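Local coordinates for bacterioferritin comigratory protein (Xylella fastidiosa, PDB 3IXR), which probably reduces hydrogen peroxide and organic hydroperoxides as a thiol-dependent peroxiredoxin of the PrxQ type, at residues A[52-57]-A[87-92]. The protein carries 1 engineered substitution. Sequence-based numbering, arbitrary orientation.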
loop_
_atom_site.group_PDB
_atom_site.type_symbol
_atom_site.label_atom_id
_atom_site.label_comp_id
_atom_site.label_asym_id
_atom_site.label_seq_id
_atom_site.Cartn_x
_atom_site.Cartn_y
_atom_site.Cartn_z
ATOM N N GLN A 52 -10.040 -6.154 -10.316
ATOM C CA GLN A 52 -9.927 -4.710 -10.129
ATOM C C GLN A 52 -8.395 -4.401 -10.027
ATOM O O GLN A 52 -7.599 -5.315 -9.821
ATOM C CB GLN A 52 -10.641 -4.298 -8.835
ATOM C CG GLN A 52 -12.047 -4.779 -8.699
ATOM C CD GLN A 52 -12.497 -4.721 -7.240
ATOM O OE1 GLN A 52 -12.048 -3.851 -6.498
ATOM N NE2 GLN A 52 -13.399 -5.638 -6.828
ATOM N N TRP A 53 -8.001 -3.117 -10.179
ATOM C CA TRP A 53 -6.612 -2.683 -9.905
ATOM C C TRP A 53 -6.517 -2.347 -8.429
ATOM O O TRP A 53 -7.449 -1.727 -7.844
ATOM C CB TRP A 53 -6.357 -1.396 -10.645
ATOM C CG TRP A 53 -6.286 -1.638 -12.142
ATOM C CD1 TRP A 53 -7.361 -1.632 -13.006
ATOM C CD2 TRP A 53 -5.121 -1.939 -12.947
ATOM N NE1 TRP A 53 -6.928 -1.935 -14.319
ATOM C CE2 TRP A 53 -5.564 -2.063 -14.306
ATOM C CE3 TRP A 53 -3.751 -2.084 -12.671
ATOM C CZ2 TRP A 53 -4.692 -2.375 -15.354
ATOM C CZ3 TRP A 53 -2.884 -2.357 -13.718
ATOM C CH2 TRP A 53 -3.368 -2.481 -15.061
ATOM N N LEU A 54 -5.388 -2.715 -7.866
ATOM C CA LEU A 54 -5.113 -2.344 -6.475
ATOM C C LEU A 54 -3.770 -1.564 -6.349
ATOM O O LEU A 54 -2.738 -1.977 -6.879
ATOM C CB LEU A 54 -4.989 -3.648 -5.645
ATOM C CG LEU A 54 -4.713 -3.419 -4.145
ATOM C CD1 LEU A 54 -5.828 -2.524 -3.489
ATOM C CD2 LEU A 54 -4.428 -4.738 -3.447
ATOM N N VAL A 55 -3.854 -0.416 -5.684
ATOM C CA VAL A 55 -2.639 0.305 -5.282
ATOM C C VAL A 55 -2.355 -0.069 -3.865
ATOM O O VAL A 55 -3.135 0.284 -2.975
ATOM C CB VAL A 55 -2.786 1.838 -5.337
ATOM C CG1 VAL A 55 -1.438 2.511 -4.898
ATOM C CG2 VAL A 55 -3.105 2.285 -6.899
ATOM N N LEU A 56 -1.261 -0.786 -3.674
ATOM C CA LEU A 56 -0.885 -1.231 -2.328
ATOM C C LEU A 56 0.377 -0.407 -1.935
ATOM O O LEU A 56 1.463 -0.548 -2.498
ATOM C CB LEU A 56 -0.565 -2.716 -2.390
ATOM C CG LEU A 56 -0.315 -3.368 -1.036
ATOM C CD1 LEU A 56 -1.697 -3.478 -0.300
ATOM C CD2 LEU A 56 0.216 -4.780 -1.350
ATOM N N TYR A 57 0.142 0.554 -1.035
ATOM C CA TYR A 57 1.252 1.490 -0.686
ATOM C C TYR A 57 1.749 1.235 0.751
ATOM O O TYR A 57 0.903 1.212 1.702
ATOM C CB TYR A 57 0.877 2.958 -0.994
ATOM C CG TYR A 57 0.143 3.713 0.128
ATOM C CD1 TYR A 57 -1.254 3.856 0.063
ATOM C CD2 TYR A 57 0.891 4.388 1.151
ATOM C CE1 TYR A 57 -1.938 4.587 1.073
ATOM C CE2 TYR A 57 0.239 5.079 2.153
ATOM C CZ TYR A 57 -1.180 5.233 2.054
ATOM O OH TYR A 57 -1.988 5.909 3.015
ATOM N N THR A 87 -8.515 0.765 -6.482
ATOM C CA THR A 87 -8.708 1.293 -5.172
ATOM C C THR A 87 -7.333 1.259 -4.473
ATOM O O THR A 87 -6.351 0.721 -4.993
ATOM C CB THR A 87 -9.707 0.466 -4.428
ATOM O OG1 THR A 87 -9.979 1.123 -3.174
ATOM C CG2 THR A 87 -9.250 -0.987 -4.236
ATOM N N VAL A 88 -7.308 1.809 -3.272
ATOM C CA VAL A 88 -6.048 2.009 -2.577
ATOM C C VAL A 88 -6.067 1.356 -1.234
ATOM O O VAL A 88 -7.101 1.444 -0.559
ATOM C CB VAL A 88 -5.816 3.522 -2.327
ATOM C CG1 VAL A 88 -4.531 3.810 -1.492
ATOM C CG2 VAL A 88 -5.759 4.290 -3.773
ATOM N N LEU A 89 -4.959 0.721 -0.847
ATOM C CA LEU A 89 -4.805 0.214 0.524
ATOM C C LEU A 89 -3.440 0.653 0.993
ATOM O O LEU A 89 -2.411 0.377 0.325
ATOM C CB LEU A 89 -4.759 -1.330 0.471
ATOM C CG LEU A 89 -5.993 -2.175 0.572
ATOM C CD1 LEU A 89 -5.392 -3.622 0.745
ATOM C CD2 LEU A 89 -6.818 -1.808 1.835
ATOM N N GLY A 90 -3.367 1.301 2.177
ATOM C CA GLY A 90 -2.067 1.608 2.744
ATOM C C GLY A 90 -1.678 0.466 3.730
ATOM O O GLY A 90 -2.576 -0.247 4.253
ATOM N N VAL A 91 -0.418 0.346 3.971
ATOM C CA VAL A 91 0.185 -0.711 4.855
ATOM C C VAL A 91 1.319 -0.236 5.724
ATOM O O VAL A 91 2.299 0.398 5.241
ATOM C CB VAL A 91 0.745 -1.859 3.978
ATOM C CG1 VAL A 91 1.107 -3.081 4.907
ATOM C CG2 VAL A 91 -0.243 -2.314 2.887
ATOM N N SER A 92 1.256 -0.525 7.053
ATOM C CA SER A 92 2.472 -0.459 7.927
ATOM C C SER A 92 2.281 -1.540 8.957
ATOM O O SER A 92 1.287 -2.196 8.885
ATOM C CB SER A 92 2.548 0.904 8.618
ATOM O OG SER A 92 1.618 1.008 9.684
#
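Tyr-57 and Gly-90 meet where two parallel strands of a beta-alpha-beta unit, 53-58 and 86-92 joined through helix 65-82, lie in the core of the thioredoxin-like fold of peroxiredoxins. Gly-90 CA lies over one face of the tyrosine ring, 3.6 Å from the ring centroid and displaced toward the CD1-CE1 rim, a CH-pi contact. At the edge of the same ring, in its plane, Val-88 CG1 rests 3.6 Å from Tyr-57 CD1. With chi1 at 87°, Tyr-57 CG sits between the backbone N and the carbonyl carbon, which carries the ring across the neighbouring strand.

Five backbone hydrogen bonds hold the register. Thr-87 N gives a bent one to Trp-53 O (3.0 Å, 148° at the hydrogen). Val-55 N donates to Thr-87 O (2.8 Å, nearly straight) and Val-55 O receives Leu-89 N; Tyr-57 repeats the pattern, its N giving to Leu-89 O and its O receiving Val-91 N. On the face carrying Leu-54, Leu-56, Thr-87 and Leu-89, side chains meet through aliphatic carbons: Leu-54 CD1 reaches Thr-87 CG2 and Leu-89 CG, and Leu-56, its CG anti to the backbone N (chi1 -173°), brings CD1 against both Leu-89 CB (3.8 Å) and Val-91 CG2 (3.7 Å). Farther out, Phe-74 of helix 65-82 stacks on the Tyr-57 ring whose edge meets Val-88 CG1.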